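Local structure of assembly chaperone of ribosomal protein L4 (Acl4) (Chaetomium thermophilum, 5TQB) at residues E203-L208 with E240-E245. The protein is an assembly chaperone of ribosomal protein L4, a helical tetratricopeptide-repeat protein that probably shields its client until it is built into the ribosome. Residues are numbered along the deposited sequence; the frame is centred on the assembly and turned at random.
Sequences EAREAL and EVDMEE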
loop_
_atom_site.group_PDB
_atom_site.type_symbol
_atom_site.label_atom_id
_atom_site.label_comp_id
_atom_site.label_asym_id
_atom_site.label_seq_id
_atom_site.Cartn_x
_atom_site.Cartn_y
_atom_site.Cartn_z
ATOM N N GLU B 203 24.036 -11.963 5.277
ATOM C CA GLU B 203 23.265 -11.473 6.409
ATOM C C GLU B 203 22.140 -10.560 5.932
ATOM O O GLU B 203 21.094 -10.478 6.570
ATOM C CB GLU B 203 24.162 -10.742 7.405
ATOM C CG GLU B 203 25.197 -11.645 8.056
ATOM C CD GLU B 203 25.963 -10.945 9.158
ATOM O OE1 GLU B 203 27.204 -10.877 9.065
ATOM O OE2 GLU B 203 25.320 -10.463 10.116
ATOM N N ALA B 204 22.355 -9.876 4.812
ATOM C CA ALA B 204 21.306 -9.049 4.227
ATOM C C ALA B 204 20.149 -9.924 3.759
ATOM O O ALA B 204 18.987 -9.603 3.999
ATOM C CB ALA B 204 21.848 -8.220 3.072
ATOM N N ARG B 205 20.473 -11.031 3.096
ATOM C CA ARG B 205 19.459 -11.972 2.633
ATOM C C ARG B 205 18.700 -12.547 3.820
ATOM O O ARG B 205 17.473 -12.639 3.799
ATOM C CB ARG B 205 20.092 -13.108 1.824
ATOM C CG ARG B 205 20.716 -12.667 0.510
ATOM C CD ARG B 205 21.079 -13.853 -0.367
ATOM N NE ARG B 205 21.812 -13.439 -1.561
ATOM C CZ ARG B 205 23.131 -13.539 -1.722
ATOM N NH1 ARG B 205 23.901 -14.053 -0.767
ATOM N NH2 ARG B 205 23.688 -13.125 -2.852
ATOM N N GLU B 206 19.448 -12.929 4.851
ATOM C CA GLU B 206 18.883 -13.479 6.077
ATOM C C GLU B 206 17.870 -12.517 6.695
ATOM O O GLU B 206 16.787 -12.926 7.120
ATOM C CB GLU B 206 20.008 -13.759 7.071
ATOM C CG GLU B 206 19.584 -14.495 8.330
ATOM C CD GLU B 206 20.736 -14.685 9.302
ATOM O OE1 GLU B 206 20.812 -15.759 9.939
ATOM O OE2 GLU B 206 21.568 -13.759 9.428
ATOM N N ALA B 207 18.226 -11.236 6.729
ATOM C CA ALA B 207 17.369 -10.207 7.306
ATOM C C ALA B 207 16.105 -10.008 6.478
ATOM O O ALA B 207 15.010 -9.890 7.027
ATOM C CB ALA B 207 18.128 -8.897 7.423
ATOM N N LEU B 208 16.259 -9.968 5.159
ATOM C CA LEU B 208 15.128 -9.742 4.268
ATOM C C LEU B 208 14.148 -10.913 4.291
ATOM O O LEU B 208 12.931 -10.720 4.249
ATOM C CB LEU B 208 15.626 -9.509 2.845
ATOM C CG LEU B 208 16.230 -8.134 2.554
ATOM C CD1 LEU B 208 16.873 -8.116 1.176
ATOM C CD2 LEU B 208 15.192 -7.027 2.663
ATOM N N GLU B 240 18.836 -6.234 -5.362
ATOM C CA GLU B 240 20.216 -5.960 -4.997
ATOM C C GLU B 240 20.943 -7.230 -4.564
ATOM O O GLU B 240 22.049 -7.504 -5.036
ATOM C CB GLU B 240 20.261 -4.924 -3.870
ATOM C CG GLU B 240 21.668 -4.474 -3.476
ATOM C CD GLU B 240 22.299 -3.535 -4.490
ATOM O OE1 GLU B 240 21.620 -2.574 -4.911
ATOM O OE2 GLU B 240 23.474 -3.756 -4.862
ATOM N N VAL B 241 20.319 -8.005 -3.678
ATOM C CA VAL B 241 20.957 -9.197 -3.115
ATOM C C VAL B 241 20.446 -10.501 -3.738
ATOM O O VAL B 241 20.453 -11.552 -3.092
ATOM C CB VAL B 241 20.784 -9.252 -1.582
ATOM C CG1 VAL B 241 21.401 -8.017 -0.934
ATOM C CG2 VAL B 241 19.324 -9.364 -1.217
ATOM N N ASP B 242 19.998 -10.419 -4.989
ATOM C CA ASP B 242 19.730 -11.597 -5.821
ATOM C C ASP B 242 18.579 -12.479 -5.336
ATOM O O ASP B 242 18.658 -13.705 -5.421
ATOM C CB ASP B 242 20.995 -12.450 -5.963
ATOM C CG ASP B 242 22.172 -11.662 -6.506
ATOM O OD1 ASP B 242 22.248 -11.491 -7.743
ATOM O OD2 ASP B 242 23.017 -11.215 -5.698
HETATM N N MSE B 243 17.519 -11.851 -4.830
HETATM C CA MSE B 243 16.295 -12.563 -4.481
HETATM C C MSE B 243 15.165 -12.096 -5.399
HETATM O O MSE B 243 14.129 -11.597 -4.948
HETATM C CB MSE B 243 15.941 -12.339 -3.009
HETATM C CG MSE B 243 16.711 -13.238 -2.049
HETATM SE SE MSE B 243 16.227 -12.920 -0.181
HETATM C CE MSE B 243 17.084 -11.216 -0.004
ATOM N N GLU B 244 15.388 -12.259 -6.699
ATOM C CA GLU B 244 14.444 -11.796 -7.706
ATOM C C GLU B 244 13.129 -12.567 -7.625
ATOM O O GLU B 244 12.059 -12.005 -7.858
ATOM C CB GLU B 244 15.042 -11.929 -9.110
ATOM C CG GLU B 244 16.290 -11.084 -9.338
ATOM C CD GLU B 244 17.594 -11.805 -8.987
ATOM O OE1 GLU B 244 17.554 -12.882 -8.351
ATOM O OE2 GLU B 244 18.668 -11.283 -9.359
ATOM N N GLU B 245 13.216 -13.851 -7.289
ATOM C CA GLU B 245 12.036 -14.693 -7.163
ATOM C C GLU B 245 11.069 -14.099 -6.143
ATOM O O GLU B 245 9.864 -14.048 -6.375
ATOM C CB GLU B 245 12.427 -16.115 -6.754
ATOM C CG GLU B 245 13.398 -16.804 -7.714
ATOM C CD GLU B 245 14.864 -16.581 -7.355
ATOM O OE1 GLU B 245 15.725 -17.296 -7.914
ATOM O OE2 GLU B 245 15.156 -15.696 -6.519
#
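Helix 201-212 meets the short turn between helices 228-240 and 244-257 through an apolar cluster, with an arginine hydrogen-bonded to the turn beside it. The tight part centres on the CE methyl of Met243, a selenomethionine whose chain runs straight to SE and then bends (chi3 -72°) so that CE turns in between Leu208 and Arg205. CE lies 3.3 Å from Leu208 CD1 and 3.6 Å from Arg205 CA, so it rests against the helix backbone as well as the side chains. The same CD1 meets Val241 CG2 tip to tip at 3.6 Å, while the other valine branch, CG1, faces Ala204 CB. Ile196 of helix 185-197 and Leu238 of helix 228-240 pack around this cluster. A Schellman motif ends helix 228-240, with Asp242 (positive phi) as its C-prime residue and Met243 N bonded to Leu238 O; helix 244-257 follows at once, Met243 being its N-cap residue. This joint in an all-helical chain is consistent with the TPR-like superhelix of the family. Arg205 and Asp242 form the looser, partly exposed side. Arg205 extends from CG to NE and donates from NE to Val241 O (2.8 Å, 149° at the hydrogen), the carbonyl accepting in its own plane. Its CG lies against both CE and Val241 CG2. The grip loosens at the tip: NH2 reaches Asp242 OD2 edge-on in a weak salt bridge of 3.5 Å, the guanidinium and carboxylate planes 42° apart. NH1 pairs with Glu202, and OD2 has its stronger partner in a basic side chain of another protein's chain.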